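Local coordinates for inclusion membrane protein A (Chlamydia trachomatis, PDB 6E7E) that probably drives homotypic fusion of chlamydial inclusions as a SNARE-like inclusion membrane protein, represented here by its soluble domain, at residues I21-M24 and L25-Q29; K30-L33 and H34-K37; K37-A40 and T41-K44; D62-K65 and G66-L70. The protein carries 2 engineered substitutions. One frame throughout, in Å; residues are numbered along the deposited sequence.

Contact 1: residues I21-M24 and L25-Q29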
# COMPACT_ATOMS: atom_id res chain seq x y z
N ILE A 21 -2.64 -6.71 1.44
CA ILE A 21 -3.14 -5.44 0.90
C ILE A 21 -2.64 -5.29 -0.53
O ILE A 21 -3.40 -4.92 -1.42
CB ILE A 21 -2.72 -4.28 1.81
CG1 ILE A 21 -3.50 -4.28 3.12
CG2 ILE A 21 -2.82 -2.95 1.09
CD1 ILE A 21 -2.83 -3.45 4.20
N ASN A 22 -1.36 -5.57 -0.76
CA ASN A 22 -0.80 -5.48 -2.12
C ASN A 22 -1.58 -6.36 -3.08
O ASN A 22 -1.94 -5.94 -4.18
CB ASN A 22 0.66 -5.91 -2.08
CG ASN A 22 1.32 -5.87 -3.43
OD1 ASN A 22 1.77 -6.89 -3.95
ND2 ASN A 22 1.31 -4.72 -4.05
N PHE A 23 -1.82 -7.60 -2.69
CA PHE A 23 -2.54 -8.53 -3.57
C PHE A 23 -3.95 -7.99 -3.83
O PHE A 23 -4.40 -7.94 -4.98
CB PHE A 23 -2.60 -9.93 -2.98
CG PHE A 23 -3.39 -10.81 -3.89
CD1 PHE A 23 -2.86 -11.27 -5.09
CD2 PHE A 23 -4.74 -11.03 -3.63
CE1 PHE A 23 -3.66 -11.96 -5.98
CE2 PHE A 23 -5.52 -11.74 -4.53
CZ PHE A 23 -4.98 -12.22 -5.69
N MET A 24 -4.66 -7.60 -2.79
CA MET A 24 -6.04 -7.12 -2.96
C MET A 24 -6.06 -5.86 -3.82
O MET A 24 -6.95 -5.73 -4.69
CB MET A 24 -6.71 -6.86 -1.62
CG MET A 24 -7.01 -8.14 -0.90
SD MET A 24 -7.95 -7.85 0.63
CE MET A 24 -6.65 -7.51 1.78
N LEU A 25 -5.14 -4.93 -3.61
CA LEU A 25 -5.08 -3.75 -4.47
C LEU A 25 -4.75 -4.13 -5.92
O LEU A 25 -5.25 -3.44 -6.82
CB LEU A 25 -4.08 -2.74 -3.93
CG LEU A 25 -4.47 -2.08 -2.62
CD1 LEU A 25 -3.35 -1.21 -2.13
CD2 LEU A 25 -5.73 -1.26 -2.77
N SER A 26 -3.98 -5.18 -6.16
CA SER A 26 -3.71 -5.61 -7.55
C SER A 26 -5.00 -6.08 -8.21
O SER A 26 -5.24 -5.82 -9.40
CB SER A 26 -2.60 -6.65 -7.61
OG SER A 26 -3.01 -7.98 -7.30
N VAL A 27 -5.84 -6.76 -7.46
CA VAL A 27 -7.14 -7.24 -7.99
C VAL A 27 -8.00 -6.02 -8.30
O VAL A 27 -8.63 -5.94 -9.38
CB VAL A 27 -7.84 -8.19 -7.01
CG1 VAL A 27 -9.24 -8.56 -7.47
CG2 VAL A 27 -7.01 -9.44 -6.78
N LEU A 28 -8.09 -5.09 -7.37
CA LEU A 28 -8.93 -3.90 -7.56
C LEU A 28 -8.39 -3.04 -8.70
O LEU A 28 -9.18 -2.50 -9.47
CB LEU A 28 -9.01 -3.11 -6.25
CG LEU A 28 -9.81 -3.83 -5.16
CD1 LEU A 28 -9.57 -3.18 -3.82
CD2 LEU A 28 -11.27 -3.82 -5.49
N GLN A 29 -7.08 -2.94 -8.82
CA GLN A 29 -6.45 -2.19 -9.93
C GLN A 29 -6.97 -2.74 -11.25
O GLN A 29 -7.34 -1.98 -12.15
CB GLN A 29 -4.94 -2.33 -9.80
CG GLN A 29 -4.23 -1.50 -10.82
CD GLN A 29 -2.78 -1.86 -10.95
OE1 GLN A 29 -2.35 -2.98 -10.70
NE2 GLN A 29 -2.02 -0.88 -11.38

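Contact 2: residues K30-L33 and H34-K37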
# COMPACT_ATOMS: atom_id res chain seq x y z
N LYS A 30 -6.91 -4.05 -11.41
CA LYS A 30 -7.34 -4.69 -12.66
C LYS A 30 -8.85 -4.47 -12.89
O LYS A 30 -9.28 -4.23 -14.02
CB LYS A 30 -7.01 -6.18 -12.63
CG LYS A 30 -7.24 -6.93 -13.92
CD LYS A 30 -6.54 -8.26 -13.94
CE LYS A 30 -7.30 -9.28 -13.13
NZ LYS A 30 -6.80 -10.64 -13.40
N GLU A 31 -9.62 -4.54 -11.82
CA GLU A 31 -11.07 -4.32 -11.91
C GLU A 31 -11.35 -2.91 -12.44
O GLU A 31 -12.23 -2.73 -13.29
CB GLU A 31 -11.71 -4.52 -10.55
CG GLU A 31 -13.21 -4.58 -10.59
CD GLU A 31 -13.88 -4.94 -9.27
OE1 GLU A 31 -13.31 -4.59 -8.20
OE2 GLU A 31 -14.99 -5.52 -9.27
N PHE A 32 -10.62 -1.91 -11.95
CA PHE A 32 -10.84 -0.51 -12.40
C PHE A 32 -10.27 -0.29 -13.80
O PHE A 32 -10.85 0.53 -14.51
CB PHE A 32 -10.35 0.49 -11.36
CG PHE A 32 -11.36 0.60 -10.24
CD1 PHE A 32 -12.54 1.30 -10.44
CD2 PHE A 32 -11.21 -0.08 -9.05
CE1 PHE A 32 -13.53 1.33 -9.48
CE2 PHE A 32 -12.20 -0.06 -8.09
CZ PHE A 32 -13.36 0.64 -8.32
N LEU A 33 -9.26 -1.03 -14.22
CA LEU A 33 -8.84 -0.96 -15.63
C LEU A 33 -9.98 -1.44 -16.52
O LEU A 33 -10.35 -0.80 -17.50
CB LEU A 33 -7.60 -1.81 -15.86
CG LEU A 33 -7.10 -1.82 -17.30
CD1 LEU A 33 -6.71 -0.42 -17.75
CD2 LEU A 33 -5.90 -2.74 -17.39
N HIS A 34 -10.56 -2.59 -16.18
CA HIS A 34 -11.74 -3.09 -16.92
C HIS A 34 -12.83 -2.02 -16.94
O HIS A 34 -13.37 -1.72 -18.00
CB HIS A 34 -12.26 -4.37 -16.28
CG HIS A 34 -11.59 -5.62 -16.72
ND1 HIS A 34 -10.46 -6.23 -16.20
CD2 HIS A 34 -12.02 -6.44 -17.70
CE1 HIS A 34 -10.27 -7.37 -16.87
NE2 HIS A 34 -11.19 -7.49 -17.79
N LEU A 35 -13.19 -1.49 -15.78
CA LEU A 35 -14.31 -0.54 -15.67
C LEU A 35 -14.02 0.69 -16.53
O LEU A 35 -14.92 1.22 -17.17
CB LEU A 35 -14.54 -0.18 -14.20
CG LEU A 35 -15.91 0.40 -13.88
CD1 LEU A 35 -16.98 -0.67 -13.96
CD2 LEU A 35 -15.88 1.01 -12.48
N SER A 36 -12.79 1.15 -16.50
CA SER A 36 -12.39 2.34 -17.25
C SER A 36 -12.68 2.14 -18.75
O SER A 36 -13.21 3.03 -19.39
CB SER A 36 -10.96 2.71 -16.98
OG SER A 36 -10.63 3.85 -17.70
N LYS A 37 -12.35 0.98 -19.27
CA LYS A 37 -12.53 0.70 -20.71
C LYS A 37 -14.00 0.44 -21.00
O LYS A 37 -14.50 0.91 -22.02
CB LYS A 37 -11.69 -0.49 -21.12
CG LYS A 37 -10.21 -0.29 -20.93
CD LYS A 37 -9.68 0.98 -21.55
CE LYS A 37 -8.18 1.11 -21.45
NZ LYS A 37 -7.73 2.49 -21.71

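Contact 3: residues K37-A40 and T41-K44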
# COMPACT_ATOMS: atom_id res chain seq x y z
N LYS A 37 -12.35 0.98 -19.27
CA LYS A 37 -12.53 0.70 -20.71
C LYS A 37 -14.00 0.44 -21.00
O LYS A 37 -14.50 0.91 -22.02
CB LYS A 37 -11.69 -0.49 -21.12
CG LYS A 37 -10.21 -0.29 -20.93
CD LYS A 37 -9.68 0.98 -21.55
CE LYS A 37 -8.18 1.11 -21.45
NZ LYS A 37 -7.73 2.49 -21.71
N GLU A 38 -14.69 -0.27 -20.13
CA GLU A 38 -16.11 -0.59 -20.33
C GLU A 38 -16.93 0.70 -20.45
O GLU A 38 -17.89 0.71 -21.20
CB GLU A 38 -16.63 -1.39 -19.14
CG GLU A 38 -16.19 -2.83 -19.09
CD GLU A 38 -16.49 -3.45 -17.75
OE1 GLU A 38 -17.53 -3.02 -17.14
OE2 GLU A 38 -15.73 -4.37 -17.32
N PHE A 39 -16.57 1.72 -19.68
CA PHE A 39 -17.36 2.96 -19.54
C PHE A 39 -16.78 4.13 -20.32
O PHE A 39 -17.34 5.22 -20.27
CB PHE A 39 -17.62 3.28 -18.08
CG PHE A 39 -18.69 2.41 -17.49
CD1 PHE A 39 -18.42 1.16 -16.97
CD2 PHE A 39 -20.01 2.84 -17.52
CE1 PHE A 39 -19.43 0.34 -16.51
CE2 PHE A 39 -21.02 2.02 -17.05
CZ PHE A 39 -20.73 0.77 -16.55
N ALA A 40 -15.74 3.91 -21.09
CA ALA A 40 -15.05 5.02 -21.78
C ALA A 40 -16.05 5.79 -22.65
O ALA A 40 -15.92 7.01 -22.72
CB ALA A 40 -13.91 4.49 -22.59
N THR A 41 -17.00 5.12 -23.30
CA THR A 41 -17.93 5.81 -24.23
C THR A 41 -19.29 6.09 -23.59
O THR A 41 -20.10 6.69 -24.28
CB THR A 41 -18.11 5.01 -25.52
OG1 THR A 41 -18.66 3.73 -25.20
CG2 THR A 41 -16.82 4.83 -26.28
N THR A 42 -19.52 5.70 -22.34
CA THR A 42 -20.84 5.76 -21.62
C THR A 42 -20.79 6.78 -20.46
O THR A 42 -21.82 7.42 -20.18
CB THR A 42 -21.20 4.39 -21.02
OG1 THR A 42 -21.56 3.52 -22.08
CG2 THR A 42 -22.38 4.44 -20.07
N SER A 43 -19.67 6.87 -19.75
CA SER A 43 -19.50 7.80 -18.61
C SER A 43 -18.04 8.21 -18.55
O SER A 43 -17.22 7.52 -17.96
CB SER A 43 -19.93 7.21 -17.30
OG SER A 43 -19.65 8.13 -16.26
N LYS A 44 -17.72 9.34 -19.14
CA LYS A 44 -16.32 9.82 -19.21
C LYS A 44 -15.77 10.04 -17.79
O LYS A 44 -14.60 9.75 -17.56
CB LYS A 44 -16.23 11.06 -20.08
CG LYS A 44 -16.43 10.78 -21.56
CD LYS A 44 -15.23 10.17 -22.26
CE LYS A 44 -15.25 10.33 -23.77
NZ LYS A 44 -14.27 9.44 -24.43
O HOH W 1 -16.33 2.15 -23.77
O HOH W 2 -19.09 2.57 -22.68

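Contact 4: residues D62-K65 and G66-L70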
# COMPACT_ATOMS: atom_id res chain seq x y z
N ASP A 62 6.27 -1.66 -4.24
CA ASP A 62 7.49 -0.84 -4.09
C ASP A 62 7.27 0.17 -2.96
O ASP A 62 8.25 0.54 -2.35
CB ASP A 62 7.89 -0.16 -5.40
CG ASP A 62 8.27 -1.15 -6.48
OD1 ASP A 62 8.97 -2.13 -6.14
OD2 ASP A 62 7.84 -0.96 -7.64
N ASN A 63 6.03 0.51 -2.62
CA ASN A 63 5.71 1.55 -1.61
C ASN A 63 5.87 1.01 -0.18
O ASN A 63 5.82 1.84 0.76
CB ASN A 63 4.30 2.10 -1.83
CG ASN A 63 4.21 2.98 -3.05
OD1 ASN A 63 3.26 2.89 -3.85
ND2 ASN A 63 5.23 3.79 -3.26
N TYR A 64 6.16 -0.27 0.02
CA TYR A 64 6.47 -0.76 1.40
C TYR A 64 7.77 -1.57 1.42
O TYR A 64 8.09 -2.22 2.42
CB TYR A 64 5.33 -1.54 2.05
CG TYR A 64 4.88 -2.78 1.30
CD1 TYR A 64 5.49 -3.99 1.51
CD2 TYR A 64 3.85 -2.74 0.39
CE1 TYR A 64 5.12 -5.13 0.83
CE2 TYR A 64 3.45 -3.87 -0.30
CZ TYR A 64 4.11 -5.06 -0.11
OH TYR A 64 3.70 -6.16 -0.80
N LYS A 65 8.57 -1.48 0.36
CA LYS A 65 9.81 -2.29 0.26
C LYS A 65 10.72 -2.08 1.47
O LYS A 65 11.40 -3.04 1.86
CB LYS A 65 10.52 -1.91 -1.03
CG LYS A 65 11.83 -2.63 -1.27
CD LYS A 65 12.56 -2.19 -2.52
CE LYS A 65 12.13 -0.82 -3.03
NZ LYS A 65 13.20 -0.16 -3.80
N GLY A 66 10.81 -0.87 2.03
CA GLY A 66 11.72 -0.68 3.16
C GLY A 66 11.33 -1.51 4.35
O GLY A 66 12.19 -1.99 5.09
N PHE A 67 10.03 -1.68 4.59
CA PHE A 67 9.54 -2.50 5.72
C PHE A 67 9.86 -3.95 5.45
O PHE A 67 10.22 -4.68 6.38
CB PHE A 67 8.07 -2.23 5.97
CG PHE A 67 7.78 -0.86 6.50
CD1 PHE A 67 8.18 -0.54 7.78
CD2 PHE A 67 7.22 0.11 5.70
CE1 PHE A 67 7.95 0.73 8.28
CE2 PHE A 67 6.99 1.38 6.20
CZ PHE A 67 7.34 1.67 7.50
N GLU A 68 9.58 -4.40 4.23
CA GLU A 68 9.87 -5.80 3.87
C GLU A 68 11.37 -6.04 4.01
O GLU A 68 11.82 -7.07 4.55
CB GLU A 68 9.33 -6.07 2.47
CG GLU A 68 9.43 -7.53 2.09
CD GLU A 68 8.71 -7.91 0.82
OE1 GLU A 68 7.96 -7.08 0.29
OE2 GLU A 68 8.92 -9.05 0.39
N SER A 69 12.17 -5.10 3.53
CA SER A 69 13.64 -5.24 3.64
C SER A 69 14.09 -5.28 5.11
O SER A 69 14.97 -6.07 5.46
CB SER A 69 14.31 -4.11 2.93
OG SER A 69 14.18 -4.23 1.52
N LEU A 70 13.53 -4.43 5.96
CA LEU A 70 13.89 -4.39 7.39
C LEU A 70 13.61 -5.74 8.01
O LEU A 70 14.45 -6.29 8.72
CB LEU A 70 13.08 -3.31 8.10
CG LEU A 70 13.42 -3.11 9.57
CD1 LEU A 70 14.88 -2.70 9.76
CD2 LEU A 70 12.49 -2.08 10.16
O HOH W 3 5.74 -7.90 -1.12

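Contact 1: residues I21-M24 and L25-Q29
Phe23 and Val27 touch where one methyl meets the far end of the ring: Val27 CG2 sits 3.5 Å from Phe23 CE2 and nearly as close to CZ, approaching at a slant to the ring plane. The same methyl also lies 3.5 Å from Phe23 O, so it is wedged between the backbone and the aromatic group one turn earlier. About half a turn round the helix, Ile21 and Leu25 run alongside each other in the same direction, with Ile21 CG2 3.7 Å from Leu25 CD1. Ile21 places that branch opposite its own backbone N and beside its carbonyl carbon (chi1 to CG1 -72°), on the side where the next turn begins. Leu25 CG meanwhile rests 3.3 Å from Ile21 O. All four carbonyls from Ile21 to Met24 accept the amide four residues on, the alpha-helical pattern, here in the long helix 4-38 of an all-helical domain. Phe23 O carries a double load: Val27 N reaches it at 3.1 Å, and Ser26 OG donates to it over 2.7 Å. Ser26 can fold back in this way because its OG stands between its own N and carbonyl carbon (chi1 80°), and the bond satisfies the hydroxyl within the helix. The serine approaches from well off the carbonyl's axis (C=O...OG angle 128°), whereas the amide lies closer to it. In the next shell Ile21 and Leu25 both pack on Ile104 of helix 87-107, and Leu25 also meets Leu57 of helix 44-57. Asn22 rests against Phe60, Arg61 and Tyr64, while Gln29 NE2 is hydrogen-bonded to Tyr54 O.

Contact 2: residues K30-L33 and H34-K37
Lys30 to Leu33 and His34 to Lys37 form two successive turns of one alpha helix, joined by four i-to-i+4 amide bonds; the first, from His34 N to Lys30 O, measures 3.0 Å and is almost straight at hydrogen. Lys30 O accepts a second bond from the same histidine, whose ND1 donates over 3.2 Å. ND1 therefore carries a proton here. The two donors come to the oxygen from opposite faces of the carbonyl plane, and ND1 stands 50° out of it. From the histidine's side the bond is well directed, since the oxygen lies only 4° out of the ring plane, at the ND1 edge. With CG beside the backbone N (chi1 -85°), the imidazole is carried back toward the preceding turn, and the bond should restrict its rotation. Lys30 CG runs next to the ring, 4.0 Å from ND1. On the buried side, Leu35 CD2 lies 3.8 Å from Phe32 CE1, meeting the ring obliquely as the two chains extend side by side. Phe32 also stacks on Phe53, and Leu35 packs on Ser50 and Arg115. Lys37 CG, set beside its backbone N, lies 3.5 Å from Leu33 O. Phe32, Leu35 and Ser36 are buried, while Lys30, His34 and Lys37 are exposed, the largely amphipathic pattern of a helix in a helical bundle, with helices 44-57 and 110-119 covering its inner face.

Contact 3: residues K37-A40 and T41-K44
Phe39 O receives two backbone amides as the chain turns after helix 4-38, Thr42 N at 3.0 Å and Ser43 N at 2.9 Å. Their geometry differs: Ser43 N lies in the carbonyl plane with a nearly straight bond, while Thr42 N stands 64° above that plane. The Phe39 side chain also meets the turn: its CD2 lies 3.8 Å from Thr42 CG2, and the methyl approaches the ring obliquely. Thr42 presents this methyl because CG2 is opposite the backbone N, with OG1 turned beside that N (chi1 -72°); the residue thus gives carbon to the ring and oxygen to solvent. The segment is a tight helix-to-helix connection: Ser43 is the N-cap of helix 44-57, and its OG makes a weak hydrogen bond to Leu46 N in the first turn. Two waters bridge the outer side of the bend. The first donates to Lys37 O at 2.8 Å and accepts from Thr41 N, thereby linking the last helical turn to the loop. The second donates to Glu38 O at 2.7 Å and is also hydrogen-bonded to both threonine hydroxyls, with 2.8 Å to Thr41 OG1. Lys44 bends at its second torsion (chi2 -77°) and folds back over Ala40 O: its CD is 3.3 Å from that oxygen, and NZ adds only a weak bond. Beyond the turn, the Phe39 ring packs on Leu46 of helix 44-57 and on Val114 and Ala118 of helix 110-119, while Glu38 OE1 forms a salt bridge with Arg115 NE.

Contact 4: residues D62-K65 and G66-L70
Tyr64 and Glu68 face each other across the first turn of helix 65-73, with Tyr64 at its N-cap position, and the glutamate traces the contact from backbone to tip. Glu68 CB lies 3.7 Å from Lys65 O. From there CG leaves opposite the backbone N (chi1 -173°), and the chain runs extended, which carries the carboxylate to the CE1 side of the tyrosine ring, the two side chains crossing at a slant. At the tip OE1 comes within 3.5 Å of Tyr64 CE1 and a little farther from CD1. The ring and carboxylate planes are only 14° apart, yet the oxygen reaches the ring obliquely. At the other end of the residue, Glu68 N donates to Tyr64 O at 3.2 Å, so the direct bond is through the backbone. Phe67 N adds a weak bond to the same oxygen. Tyr64 CB and Phe67 CD2 touch loosely at 4.4 Å, and the edge of the Phe67 ring is turned to Tyr64 O; the ring packs on Leu148 and Leu152 of helix 125-165 and on Ile89 and Leu93 of helix 87-107. Next along the helix, Ser69 grips Lys65 O twice, through its N at 2.8 Å and its OG at 3.0 Å, from opposite faces of the carbonyl, with OG 40° out of its plane. Beyond the contact Tyr64 leans on Leu18 and Lys19 of helix 4-38, and Glu68 OE2 has a long, weak ion pair with Lys19. One water bridges the two tips, 2.7 Å from Tyr64 OH and donating to Glu68 OE1 at 2.8 Å.

Overall arrangement
Contacts 1, 2 and 3 follow down helix 4-38 and out into the loop before helix 44-57. The centres of contacts 1 and 2 are about 13 Å apart and those of contacts 2 and 3, which share Lys37, about 10 Å. Contact 4 comes later, at the start of helix 65-73; its centre lies about 17 Å from the centre of contact 1 and about 36 Å from that of contact 3. It touches contact 1, where Asn22 CB lies 3.3 Å from Tyr64 OH. Contacts 2 and 3 lie across the chain's centre from contact 4, as the second half of helix 4-38 runs from near the middle to one end of this elongated domain.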